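Local coordinates for protein haloacid dehalogenase-like hydrolase (Bacteroides thetaiotaomicron, PDB 2RBK) that probably acts as a magnesium-dependent phosphatase of the haloacid dehalogenase superfamily, at residues 186-191 with 212-217. Numbering follows the deposited sequence.
With VN4 (oxido(dioxo)vanadium), chain C.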
ATOM      1  N   ASP A 186       3.557   9.166   7.780  1.00 10.12           N
ATOM      2  CA  ASP A 186       3.843   8.259   6.681  1.00  9.87           C
ATOM      3  C   ASP A 186       2.603   7.548   6.223  1.00  9.59           C
ATOM      4  O   ASP A 186       2.194   6.529   6.763  1.00 11.81           O
ATOM      5  CB  ASP A 186       4.943   7.292   7.096  1.00 10.03           C
ATOM      6  CG  ASP A 186       6.237   8.084   7.331  1.00 11.19           C
ATOM      7  OD1 ASP A 186       6.463   9.097   6.641  1.00 12.46           O
ATOM      8  OD2 ASP A 186       6.945   7.696   8.274  1.00 12.60           O
ATOM      9  N   THR A 187       1.965   8.131   5.211  1.00 10.99           N
ATOM     10  CA  THR A 187       0.854   7.580   4.468  1.00 10.48           C
ATOM     11  C   THR A 187       1.160   7.677   2.984  1.00 10.03           C
ATOM     12  O   THR A 187       2.166   8.306   2.600  1.00 10.10           O
ATOM     13  CB  THR A 187      -0.518   8.278   4.722  1.00 16.98           C
ATOM     14  OG1 THR A 187      -0.506   9.508   4.081  1.00 23.05           O
ATOM     15  CG2 THR A 187      -0.742   8.482   6.219  1.00 20.64           C
ATOM     16  N   LYS A 188       0.315   7.120   2.148  1.00  9.83           N
ATOM     17  CA  LYS A 188       0.617   7.222   0.713  1.00  9.67           C
ATOM     18  C   LYS A 188       0.699   8.658   0.219  1.00  9.23           C
ATOM     19  O   LYS A 188       1.364   8.908  -0.796  1.00 11.27           O
ATOM     20  CB  LYS A 188      -0.374   6.387  -0.073  1.00  9.53           C
ATOM     21  CG  LYS A 188      -0.266   4.899   0.154  1.00 10.39           C
ATOM     22  CD  LYS A 188      -1.308   4.122  -0.564  1.00  9.66           C
ATOM     23  CE  LYS A 188      -1.289   2.642  -0.155  1.00 11.04           C
ATOM     24  NZ  LYS A 188      -2.159   1.790  -1.017  1.00 10.31           N
ATOM     25  N   GLN A 189       0.010   9.579   0.864  1.00  9.47           N
ATOM     26  CA  GLN A 189       0.135  11.010   0.518  1.00 10.18           C
ATOM     27  C   GLN A 189       1.562  11.492   0.614  1.00  9.45           C
ATOM     28  O   GLN A 189       2.052  12.262  -0.234  1.00  9.28           O
ATOM     29  CB  GLN A 189      -0.772  11.875   1.415  1.00 13.79           C
ATOM     30  CG  GLN A 189      -0.464  13.298   1.685  1.00 14.68           C
ATOM     31  CD  GLN A 189      -1.527  14.039   2.433  1.00 15.49           C
ATOM     32  OE1 GLN A 189      -2.539  13.441   2.822  1.00 18.63           O
ATOM     33  NE2 GLN A 189      -1.380  15.365   2.605  1.00 22.52           N
ATOM     34  N   LYS A 190       2.274  11.112   1.705  1.00  9.78           N
ATOM     35  CA  LYS A 190       3.708  11.424   1.848  1.00  9.53           C
ATOM     36  C   LYS A 190       4.480  10.843   0.704  1.00  9.05           C
ATOM     37  O   LYS A 190       5.402  11.462   0.155  1.00  9.11           O
ATOM     38  CB  LYS A 190       4.222  10.854   3.188  1.00 10.75           C
ATOM     39  CG  LYS A 190       5.735  10.892   3.404  1.00 10.54           C
ATOM     40  CD  LYS A 190       6.310  12.246   3.407  1.00 10.61           C
ATOM     41  CE  LYS A 190       7.723  12.237   4.042  1.00 10.33           C
ATOM     42  NZ  LYS A 190       8.392  13.573   3.977  1.00 11.08           N
ATOM     43  N   GLY A 191       4.148   9.597   0.314  1.00  9.06           N
ATOM     44  CA  GLY A 191       4.817   8.973  -0.803  1.00  9.26           C
ATOM     45  C   GLY A 191       4.663   9.786  -2.095  1.00  8.77           C
ATOM     46  O   GLY A 191       5.640   9.971  -2.817  1.00  8.86           O
ATOM     47  N   GLY A 212      -9.143   1.180  -1.104  1.00  9.92           N
ATOM     48  CA  GLY A 212      -9.150   0.848   0.335  1.00 10.47           C
ATOM     49  C   GLY A 212      -8.983   2.048   1.219  1.00 10.31           C
ATOM     50  O   GLY A 212      -8.622   3.143   0.776  1.00 10.19           O
ATOM     51  N   GLY A 213      -9.234   1.824   2.524  1.00 12.01           N
ATOM     52  CA  GLY A 213      -9.101   2.902   3.465  1.00 12.46           C
ATOM     53  C   GLY A 213      -7.705   3.515   3.499  1.00 11.31           C
ATOM     54  O   GLY A 213      -7.632   4.741   3.714  1.00 12.90           O
ATOM     55  N   ASN A 214      -6.663   2.752   3.264  1.00 11.14           N
ATOM     56  CA  ASN A 214      -5.319   3.296   3.276  1.00 12.05           C
ATOM     57  C   ASN A 214      -4.972   4.091   2.005  1.00 10.40           C
ATOM     58  O   ASN A 214      -3.865   4.588   1.896  1.00 11.61           O
ATOM     59  CB  ASN A 214      -4.250   2.229   3.522  1.00 13.49           C
ATOM     60  CG  ASN A 214      -4.031   1.242   2.375  1.00 12.93           C
ATOM     61  OD1 ASN A 214      -5.010   0.993   1.652  1.00 14.73           O
ATOM     62  ND2 ASN A 214      -2.854   0.631   2.247  1.00 12.98           N
ATOM     63  N   ASP A 215      -5.960   4.212   1.078  1.00  9.64           N
ATOM     64  CA  ASP A 215      -5.830   5.034  -0.079  1.00  9.45           C
ATOM     65  C   ASP A 215      -6.508   6.385   0.088  1.00  9.14           C
ATOM     66  O   ASP A 215      -6.343   7.248  -0.779  1.00  9.42           O
ATOM     67  CB  ASP A 215      -6.450   4.334  -1.305  1.00  9.57           C
ATOM     68  CG  ASP A 215      -5.786   3.013  -1.600  1.00  9.51           C
ATOM     69  OD1 ASP A 215      -4.505   3.024  -1.558  1.00 11.76           O
ATOM     70  OD2 ASP A 215      -6.487   2.036  -1.905  1.00 10.05           O
ATOM     71  N   ILE A 216      -7.308   6.564   1.126  1.00  9.62           N
ATOM     72  CA  ILE A 216      -8.100   7.791   1.230  1.00  9.42           C
ATOM     73  C   ILE A 216      -7.220   9.027   1.215  1.00  9.26           C
ATOM     74  O   ILE A 216      -7.549  10.002   0.537  1.00  9.89           O
ATOM     75  CB  ILE A 216      -9.026   7.699   2.476  1.00 10.88           C
ATOM     76  CG1 ILE A 216     -10.171   6.748   2.169  1.00 12.38           C
ATOM     77  CG2 ILE A 216      -9.507   9.060   2.927  1.00 12.40           C
ATOM     78  CD1 ILE A 216     -11.054   6.399   3.385  1.00 14.26           C
ATOM     79  N   SER A 217      -6.098   9.013   1.962  1.00  9.87           N
ATOM     80  CA  SER A 217      -5.297  10.246   1.982  1.00 10.14           C
ATOM     81  C   SER A 217      -4.751  10.537   0.594  1.00  9.28           C
ATOM     82  O   SER A 217      -4.716  11.729   0.202  1.00  9.99           O
ATOM     83  CB  SER A 217      -4.231  10.236   3.029  1.00 11.54           C
ATOM     84  OG  SER A 217      -3.261   9.251   2.803  1.00 12.43           O
TER
HETATM   85  V   VN4 C 601      -2.549  -1.872  -1.510  1.00 15.22           V
HETATM   86  O1  VN4 C 601      -1.481  -2.447  -2.648  1.00 18.50           O
HETATM   87  O2  VN4 C 601      -4.198  -2.482  -1.437  1.00 10.41           O
HETATM   88  O3  VN4 C 601      -2.057  -1.122   0.093  1.00 15.03           O
HETATM   89  O   HOH W   1      -1.455   4.892   3.395  1.00 16.71           O
HETATM   90  O   HOH W   2      -5.029  13.856   2.063  1.00 17.64           O
HETATM   91  O   HOH W   3      -1.741  -3.539  -0.469  1.00 19.13           O
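K188 reaches D215 with its chain extended beyond CG, chi2 to chi4 all within 10° of anti. Its CG lies beside the backbone N, chi1 -67°, and CD and CE run past N214 to the carboxylate. K188 NZ forms a salt bridge with D215 OD1 at 2.7 Å and meets that oxygen nearly along its C-O axis. The other oxygen, D215 OD2, accepts from G212 N at 2.9 Å, so both carboxylate oxygens are gripped. K188 NZ also donates to A42 O and, at 3.1 Å, to O3 of the vanadium group. N214 ND2 donates to the same O3 at 2.9 Å (N-H...O angle 164°) and to N69 OD1. This is the active site of a HAD fold, with D8, D10 and D211 on the magnesium ion. D215 is second shell, its side chain about 4 Å from the ion and its OD2 accepting from D211 N. The vanadium group probably mimics the phosphoryl group in transfer. Farther out, T187 caps helix 188-199 through a weak bond from Q189 N to OG1. T187 OG1 is also hydrogen-bonded to S217 OG at 3.0 Å. One water links K188 N to N214 O; another joins Q189 OE1 to S217 O.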